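Local coordinates for CoA-binding domain-containing protein (Thermus thermophilus, PDB 1IUK) that is of unknown function but probably binds coenzyme A through a Rossmann-like domain, at residues L19-D24 with E53-E58. Numbering follows the deposited sequence.
Sequences LGAHKD and EELFGE
Leu55 meets Ala21, His22 and Lys23 in turn, and its two methyl branches divide the work in a contact that shows how a loop and a hairpin can pack together without one hydrogen bond between them. The apolar part begins where Leu55 CD1 lies 4.0 Å from Ala21 CB; the same methyl also packs against the polar His22 O (3.8 Å). Ala21 CB is shared: it also touches the edge of the Phe56 ring, near the ring plane, at 4.0 Å from CE2. With Phe56 CG anti to its own carbonyl carbon (chi1 -41°), one face of the ring has Leu55 CB over it, offset toward the rim. The other branch, Leu55 CD2, is crossed obliquely by the bent aliphatic chain of Lys23, tightly at CG (3.4 Å) and again at CE (3.6 Å).

A carboxylate oxygen also meets the lysine chain: Glu53 OE2 lies 3.4 Å from Lys23 CG, the two side chains crossing at about a right angle. Lys23 NZ remains 6.6 Å from Glu53 OE2, so there is no salt bridge, though the opposite charges probably attract weakly. An alanine in place of Lys23 would probably leave Leu55 CD2 less covered and deprive Glu53 of this nearby positive charge.

The hairpin keeps its shape through a type I' turn from Leu55 to Glu58, closed by the hydrogen bond from Glu58 N to Leu55 O (2.9 Å). Segment 19-24 belongs to the loop between strand 15-19 and helix 28-38, the first beta-alpha connection of the Rossmann-like fold. Pro45 of strand 42-46 touches both Ala21 and Leu55, while His30 of helix 28-38 hydrogen-bonds His22 O and meets the Phe56 ring, so the hairpin lies against the outermost strand 42-46 and, through Phe56, helix 28-38.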
loop_
_atom_site.group_PDB
_atom_site.type_symbol
_atom_site.label_atom_id
_atom_site.label_comp_id
_atom_site.label_asym_id
_atom_site.label_seq_id
_atom_site.Cartn_x
_atom_site.Cartn_y
_atom_site.Cartn_z
ATOM N N LEU A 19 -1.921 1.820 -3.807
ATOM C CA LEU A 19 -2.168 3.144 -4.334
ATOM C C LEU A 19 -1.178 3.402 -5.458
ATOM O O LEU A 19 0.032 3.504 -5.227
ATOM C CB LEU A 19 -2.009 4.184 -3.221
ATOM C CG LEU A 19 -2.521 5.570 -3.585
ATOM C CD1 LEU A 19 -4.034 5.535 -3.678
ATOM C CD2 LEU A 19 -2.040 6.565 -2.551
ATOM N N GLY A 20 -1.705 3.518 -6.673
ATOM C CA GLY A 20 -0.855 3.739 -7.830
ATOM C C GLY A 20 -0.631 2.430 -8.578
ATOM O O GLY A 20 0.333 2.310 -9.338
ATOM N N ALA A 21 -1.527 1.462 -8.351
ATOM C CA ALA A 21 -1.488 0.132 -8.978
ATOM C C ALA A 21 -1.334 0.278 -10.480
ATOM O O ALA A 21 -2.024 1.092 -11.092
ATOM C CB ALA A 21 -2.766 -0.620 -8.673
ATOM N N HIS A 22 -0.455 -0.527 -11.080
ATOM C CA HIS A 22 -0.203 -0.429 -12.515
ATOM C C HIS A 22 -0.513 -1.699 -13.303
ATOM O O HIS A 22 -0.419 -2.803 -12.780
ATOM C CB HIS A 22 1.249 -0.022 -12.755
ATOM C CG HIS A 22 1.460 0.691 -14.053
ATOM N ND1 HIS A 22 1.750 2.036 -14.127
ATOM C CD2 HIS A 22 1.385 0.252 -15.331
ATOM C CE1 HIS A 22 1.844 2.397 -15.394
ATOM N NE2 HIS A 22 1.627 1.332 -16.145
ATOM N N LYS A 23 -0.884 -1.523 -14.566
ATOM C CA LYS A 23 -1.217 -2.631 -15.454
ATOM C C LYS A 23 0.036 -3.228 -16.121
ATOM O O LYS A 23 0.096 -4.430 -16.388
ATOM C CB LYS A 23 -2.188 -2.143 -16.534
ATOM C CG LYS A 23 -3.292 -3.117 -16.868
ATOM C CD LYS A 23 -2.735 -4.334 -17.587
ATOM C CE LYS A 23 -2.661 -5.553 -16.663
ATOM N NZ LYS A 23 -1.398 -6.336 -16.843
ATOM N N ASP A 24 1.030 -2.391 -16.401
ATOM C CA ASP A 24 2.260 -2.861 -17.043
ATOM C C ASP A 24 3.000 -3.828 -16.124
ATOM O O ASP A 24 3.389 -3.470 -15.016
ATOM C CB ASP A 24 3.159 -1.665 -17.409
ATOM C CG ASP A 24 4.444 -2.080 -18.123
ATOM O OD1 ASP A 24 5.189 -1.184 -18.583
ATOM O OD2 ASP A 24 4.714 -3.298 -18.221
ATOM N N GLU A 53 -10.378 -1.308 -14.865
ATOM C CA GLU A 53 -9.606 -2.418 -15.405
ATOM C C GLU A 53 -9.322 -3.451 -14.325
ATOM O O GLU A 53 -9.029 -3.103 -13.179
ATOM C CB GLU A 53 -8.290 -1.903 -15.984
ATOM C CG GLU A 53 -8.380 -1.432 -17.425
ATOM C CD GLU A 53 -7.009 -1.130 -18.010
ATOM O OE1 GLU A 53 -6.715 0.068 -18.243
ATOM O OE2 GLU A 53 -6.227 -2.088 -18.228
ATOM N N GLU A 54 -9.405 -4.727 -14.679
ATOM C CA GLU A 54 -9.142 -5.768 -13.696
ATOM C C GLU A 54 -7.649 -5.920 -13.433
ATOM O O GLU A 54 -6.871 -6.242 -14.340
ATOM C CB GLU A 54 -9.723 -7.099 -14.164
ATOM C CG GLU A 54 -9.967 -8.098 -13.048
ATOM C CD GLU A 54 -9.826 -9.536 -13.521
ATOM O OE1 GLU A 54 -9.127 -10.322 -12.846
ATOM O OE2 GLU A 54 -10.413 -9.884 -14.572
ATOM N N LEU A 55 -7.247 -5.671 -12.191
ATOM C CA LEU A 55 -5.851 -5.802 -11.814
ATOM C C LEU A 55 -5.801 -6.697 -10.595
ATOM O O LEU A 55 -6.552 -6.499 -9.645
ATOM C CB LEU A 55 -5.237 -4.435 -11.481
ATOM C CG LEU A 55 -4.880 -3.470 -12.625
ATOM C CD1 LEU A 55 -4.079 -2.318 -12.076
ATOM C CD2 LEU A 55 -4.075 -4.175 -13.687
ATOM N N PHE A 56 -4.932 -7.698 -10.633
ATOM C CA PHE A 56 -4.783 -8.619 -9.514
ATOM C C PHE A 56 -6.085 -9.320 -9.151
ATOM O O PHE A 56 -6.345 -9.590 -7.979
ATOM C CB PHE A 56 -4.226 -7.866 -8.305
ATOM C CG PHE A 56 -3.151 -6.888 -8.664
ATOM C CD1 PHE A 56 -2.072 -7.285 -9.451
ATOM C CD2 PHE A 56 -3.248 -5.556 -8.280
ATOM C CE1 PHE A 56 -1.113 -6.375 -9.859
ATOM C CE2 PHE A 56 -2.292 -4.631 -8.682
ATOM C CZ PHE A 56 -1.222 -5.038 -9.476
ATOM N N GLY A 57 -6.896 -9.612 -10.165
ATOM C CA GLY A 57 -8.159 -10.296 -9.939
ATOM C C GLY A 57 -9.276 -9.399 -9.445
ATOM O O GLY A 57 -10.403 -9.853 -9.242
ATOM N N GLU A 58 -8.969 -8.119 -9.259
ATOM C CA GLU A 58 -9.954 -7.158 -8.775
ATOM C C GLU A 58 -10.078 -5.959 -9.710
ATOM O O GLU A 58 -9.128 -5.606 -10.412
ATOM C CB GLU A 58 -9.556 -6.667 -7.382
ATOM C CG GLU A 58 -9.627 -7.729 -6.302
ATOM C CD GLU A 58 -11.040 -8.272 -6.095
ATOM O OE1 GLU A 58 -11.980 -7.821 -6.783
ATOM O OE2 GLU A 58 -11.213 -9.160 -5.241
#